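Local coordinates for possible TctC subunit of the Tripartite Tricarboxylate Transport(TTT) Family (Rhodopseudomonas palustris, PDB 6HKE), which probably serves as the periplasmic substrate-binding protein of a tripartite tricarboxylate transporter, capturing malate for uptake into the cell, at residues P104-P112 and G276-P287. The protein carries 2 engineered substitutions. Numbering follows the deposited sequence.
Sequences PVALLTEMP and GALVPRPEQRAP
Thr109 and Glu110 fasten the loop 276-287 to residues 104-112 of strand 102-118 with two direct hydrogen bonds. The hydroxyl of Thr109 gives its proton to Leu278 O, OG1 to O 2.6 Å, reaching it with OG1 anti to the backbone N (chi1 -166°). One residue on, Leu278 N donates to Glu110 O over 2.8 Å in a nearly straight bond, with an angle of 172° at the hydrogen.

Packing is tight beside these bonds. The ring of Pro280 presses on the backbone of Leu108, CD lying 3.1 Å from Leu108 O, while its CG meets Leu107 CG at 4.0 Å. Farther along, Ala277 CB touches both Thr109 OG1, at 3.4 Å, and the bent end of Met111, whose CE comes within 4.1 Å.

The other side is looser and wetter. Leu107 CD2 lies against the amide of Gln284, and Glu110 OE1 stays 4.0 Å from Gln284 NE2, too far for a bond. Beyond Leu107 the chains part and water fills in: one molecule accepts from Leu107 N and donates to Gln284 O and Ala286 O, and another donates to Leu107 O. Within the turn, Gln284 OE1 takes the N-H of Arg281, and Arg285 grips Pro280 O side-on through NE and NH2. On the exposed turn, Arg281 NE and NH1 both reach Glu283 OE2 in a salt bridge. The chains close up again where Pro287 CG touches Val105 O at 3.4 Å.

The loop runs from the Schellman end of helix 266-274, at Gly276, to helix 287-305. Strand 102-118 pairs antiparallel with strand 236-244, with classic bulges opposite Leu241 and Thr239; helix 249-263 covers Ala106 and Leu108, and helix 193-201 packs on Met111, near malate-binding Gln192.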
loop_
_atom_site.group_PDB
_atom_site.type_symbol
_atom_site.label_atom_id
_atom_site.label_comp_id
_atom_site.label_asym_id
_atom_site.label_seq_id
_atom_site.Cartn_x
_atom_site.Cartn_y
_atom_site.Cartn_z
ATOM N N PRO A 104 14.798 -8.056 -2.795
ATOM C CA PRO A 104 14.285 -6.734 -3.128
ATOM C C PRO A 104 14.854 -6.303 -4.484
ATOM O O PRO A 104 16.018 -6.479 -4.698
ATOM C CB PRO A 104 14.820 -5.831 -2.006
ATOM C CG PRO A 104 15.995 -6.606 -1.468
ATOM C CD PRO A 104 15.571 -8.046 -1.553
ATOM N N VAL A 105 14.026 -5.747 -5.356
ATOM C CA VAL A 105 14.461 -5.243 -6.685
ATOM C C VAL A 105 14.526 -3.719 -6.616
ATOM O O VAL A 105 15.618 -3.166 -6.899
ATOM C CB VAL A 105 13.528 -5.758 -7.795
ATOM C CG1 VAL A 105 13.805 -5.126 -9.147
ATOM C CG2 VAL A 105 13.624 -7.260 -7.887
ATOM N N ALA A 106 13.408 -3.074 -6.246
ATOM C CA ALA A 106 13.202 -1.622 -6.424
ATOM C C ALA A 106 12.030 -1.094 -5.585
ATOM O O ALA A 106 10.927 -1.674 -5.667
ATOM C CB ALA A 106 12.967 -1.351 -7.886
ATOM N N LEU A 107 12.254 0.003 -4.851
ATOM C CA LEU A 107 11.165 0.907 -4.396
ATOM C C LEU A 107 10.464 1.472 -5.637
ATOM O O LEU A 107 11.164 1.973 -6.523
ATOM C CB LEU A 107 11.736 2.045 -3.559
ATOM C CG LEU A 107 10.708 3.022 -3.002
ATOM C CD1 LEU A 107 9.704 2.326 -2.088
ATOM C CD2 LEU A 107 11.424 4.132 -2.262
ATOM N N LEU A 108 9.139 1.340 -5.710
ATOM C CA LEU A 108 8.312 1.838 -6.839
ATOM C C LEU A 108 7.761 3.223 -6.522
ATOM O O LEU A 108 7.772 4.090 -7.420
ATOM C CB LEU A 108 7.153 0.870 -7.047
ATOM C CG LEU A 108 7.572 -0.544 -7.402
ATOM C CD1 LEU A 108 6.346 -1.388 -7.736
ATOM C CD2 LEU A 108 8.554 -0.508 -8.564
ATOM N N THR A 109 7.256 3.392 -5.300
ATOM C CA THR A 109 6.636 4.638 -4.817
ATOM C C THR A 109 6.489 4.596 -3.300
ATOM O O THR A 109 6.716 3.532 -2.668
ATOM C CB THR A 109 5.281 4.884 -5.495
ATOM O OG1 THR A 109 4.916 6.240 -5.220
ATOM C CG2 THR A 109 4.184 3.943 -5.035
ATOM N N GLU A 110 6.151 5.756 -2.755
ATOM C CA GLU A 110 5.832 5.979 -1.331
ATOM C C GLU A 110 4.726 7.019 -1.344
ATOM O O GLU A 110 4.773 7.918 -2.201
ATOM C CB GLU A 110 7.066 6.446 -0.553
ATOM C CG GLU A 110 6.871 6.470 0.956
ATOM C CD GLU A 110 8.152 6.266 1.756
ATOM O OE1 GLU A 110 9.258 6.510 1.181
ATOM O OE2 GLU A 110 8.044 5.839 2.947
ATOM N N MET A 111 3.736 6.848 -0.485
ATOM C CA MET A 111 2.597 7.779 -0.414
ATOM C C MET A 111 1.993 7.732 0.985
ATOM O O MET A 111 2.033 6.705 1.670
ATOM C CB MET A 111 1.562 7.369 -1.461
ATOM C CG MET A 111 0.865 6.063 -1.141
ATOM S SD MET A 111 -0.228 5.589 -2.493
ATOM C CE MET A 111 0.916 4.828 -3.641
ATOM N N PRO A 112 1.389 8.848 1.438
ATOM C CA PRO A 112 0.635 8.834 2.682
ATOM C C PRO A 112 -0.692 8.067 2.573
ATOM O O PRO A 112 -1.206 7.800 1.485
ATOM C CB PRO A 112 0.422 10.313 2.985
ATOM C CG PRO A 112 0.420 10.962 1.617
ATOM C CD PRO A 112 1.428 10.175 0.805
ATOM N N GLY A 276 -0.912 11.887 -5.723
ATOM C CA GLY A 276 -0.367 12.203 -4.385
ATOM C C GLY A 276 0.747 11.266 -3.934
ATOM O O GLY A 276 1.155 11.369 -2.763
ATOM N N ALA A 277 1.224 10.393 -4.822
ATOM C CA ALA A 277 2.357 9.459 -4.624
ATOM C C ALA A 277 3.677 10.148 -4.976
ATOM O O ALA A 277 3.671 11.018 -5.867
ATOM C CB ALA A 277 2.134 8.239 -5.484
ATOM N N LEU A 278 4.778 9.762 -4.327
ATOM C CA LEU A 278 6.131 10.299 -4.643
ATOM C C LEU A 278 6.804 9.417 -5.691
ATOM O O LEU A 278 6.635 8.194 -5.643
ATOM C CB LEU A 278 6.998 10.350 -3.382
ATOM C CG LEU A 278 6.447 11.192 -2.228
ATOM C CD1 LEU A 278 7.399 11.150 -1.034
ATOM C CD2 LEU A 278 6.194 12.623 -2.668
ATOM N N VAL A 279 7.588 10.025 -6.575
ATOM C CA VAL A 279 8.555 9.314 -7.454
ATOM C C VAL A 279 9.807 9.070 -6.619
ATOM O O VAL A 279 10.423 10.022 -6.132
ATOM C CB VAL A 279 8.867 10.133 -8.715
ATOM C CG1 VAL A 279 9.858 9.408 -9.624
ATOM C CG2 VAL A 279 7.589 10.480 -9.462
ATOM N N PRO A 280 10.244 7.806 -6.428
ATOM C CA PRO A 280 11.474 7.559 -5.685
ATOM C C PRO A 280 12.578 8.441 -6.275
ATOM O O PRO A 280 12.721 8.469 -7.476
ATOM C CB PRO A 280 11.714 6.052 -5.886
ATOM C CG PRO A 280 10.324 5.504 -6.085
ATOM C CD PRO A 280 9.632 6.566 -6.918
ATOM N N ARG A 281 13.311 9.152 -5.430
ATOM C CA ARG A 281 14.450 10.005 -5.877
ATOM C C ARG A 281 15.592 9.097 -6.333
ATOM O O ARG A 281 15.656 7.923 -5.975
ATOM C CB ARG A 281 14.847 10.970 -4.757
ATOM C CG ARG A 281 13.670 11.738 -4.163
ATOM C CD ARG A 281 14.087 12.734 -3.092
ATOM N NE ARG A 281 14.781 12.088 -1.989
ATOM C CZ ARG A 281 14.190 11.437 -0.987
ATOM N NH1 ARG A 281 14.930 10.870 -0.051
ATOM N NH2 ARG A 281 12.871 11.323 -0.929
ATOM N N PRO A 282 16.558 9.586 -7.141
ATOM C CA PRO A 282 17.645 8.722 -7.608
ATOM C C PRO A 282 18.354 7.978 -6.463
ATOM O O PRO A 282 18.588 6.791 -6.618
ATOM C CB PRO A 282 18.565 9.694 -8.348
ATOM C CG PRO A 282 17.605 10.767 -8.833
ATOM C CD PRO A 282 16.655 10.958 -7.663
ATOM N N GLU A 283 18.625 8.634 -5.328
ATOM C CA GLU A 283 19.364 7.990 -4.206
ATOM C C GLU A 283 18.481 6.957 -3.476
ATOM O O GLU A 283 19.017 6.275 -2.573
ATOM C CB GLU A 283 19.926 9.025 -3.228
ATOM C CG GLU A 283 18.914 9.566 -2.225
ATOM C CD GLU A 283 18.179 10.821 -2.664
ATOM O OE1 GLU A 283 18.207 11.144 -3.886
ATOM O OE2 GLU A 283 17.586 11.486 -1.777
ATOM N N GLN A 284 17.189 6.843 -3.823
ATOM C CA GLN A 284 16.237 5.890 -3.184
ATOM C C GLN A 284 16.076 4.623 -4.038
ATOM O O GLN A 284 15.284 3.755 -3.628
ATOM C CB GLN A 284 14.866 6.540 -2.981
ATOM C CG GLN A 284 14.745 7.488 -1.795
ATOM C CD GLN A 284 13.324 8.004 -1.735
ATOM O OE1 GLN A 284 12.947 8.940 -2.436
ATOM N NE2 GLN A 284 12.503 7.367 -0.923
ATOM N N ARG A 285 16.804 4.486 -5.154
ATOM C CA ARG A 285 16.458 3.507 -6.218
ATOM C C ARG A 285 17.289 2.217 -6.127
ATOM O O ARG A 285 16.867 1.227 -6.743
ATOM C CB ARG A 285 16.580 4.166 -7.591
ATOM C CG ARG A 285 15.397 5.074 -7.892
ATOM C CD ARG A 285 15.506 5.844 -9.199
ATOM N NE ARG A 285 14.544 6.940 -9.263
ATOM C CZ ARG A 285 14.264 7.646 -10.357
ATOM N NH1 ARG A 285 14.869 7.403 -11.513
ATOM N NH2 ARG A 285 13.362 8.600 -10.296
ATOM N N ALA A 286 18.400 2.189 -5.392
ATOM C CA ALA A 286 19.182 0.948 -5.151
ATOM C C ALA A 286 18.283 -0.141 -4.538
ATOM O O ALA A 286 17.377 0.129 -3.747
ATOM C CB ALA A 286 20.384 1.255 -4.292
ATOM N N PRO A 287 18.457 -1.423 -4.916
ATOM C CA PRO A 287 17.757 -2.530 -4.246
ATOM C C PRO A 287 17.760 -2.507 -2.703
ATOM O O PRO A 287 16.785 -2.950 -2.088
ATOM C CB PRO A 287 18.552 -3.743 -4.742
ATOM C CG PRO A 287 18.979 -3.337 -6.153
ATOM C CD PRO A 287 19.331 -1.872 -6.014
HETATM O O HOH W 1 13.737 2.365 -7.459
HETATM O O HOH W 2 14.803 1.127 -4.242
#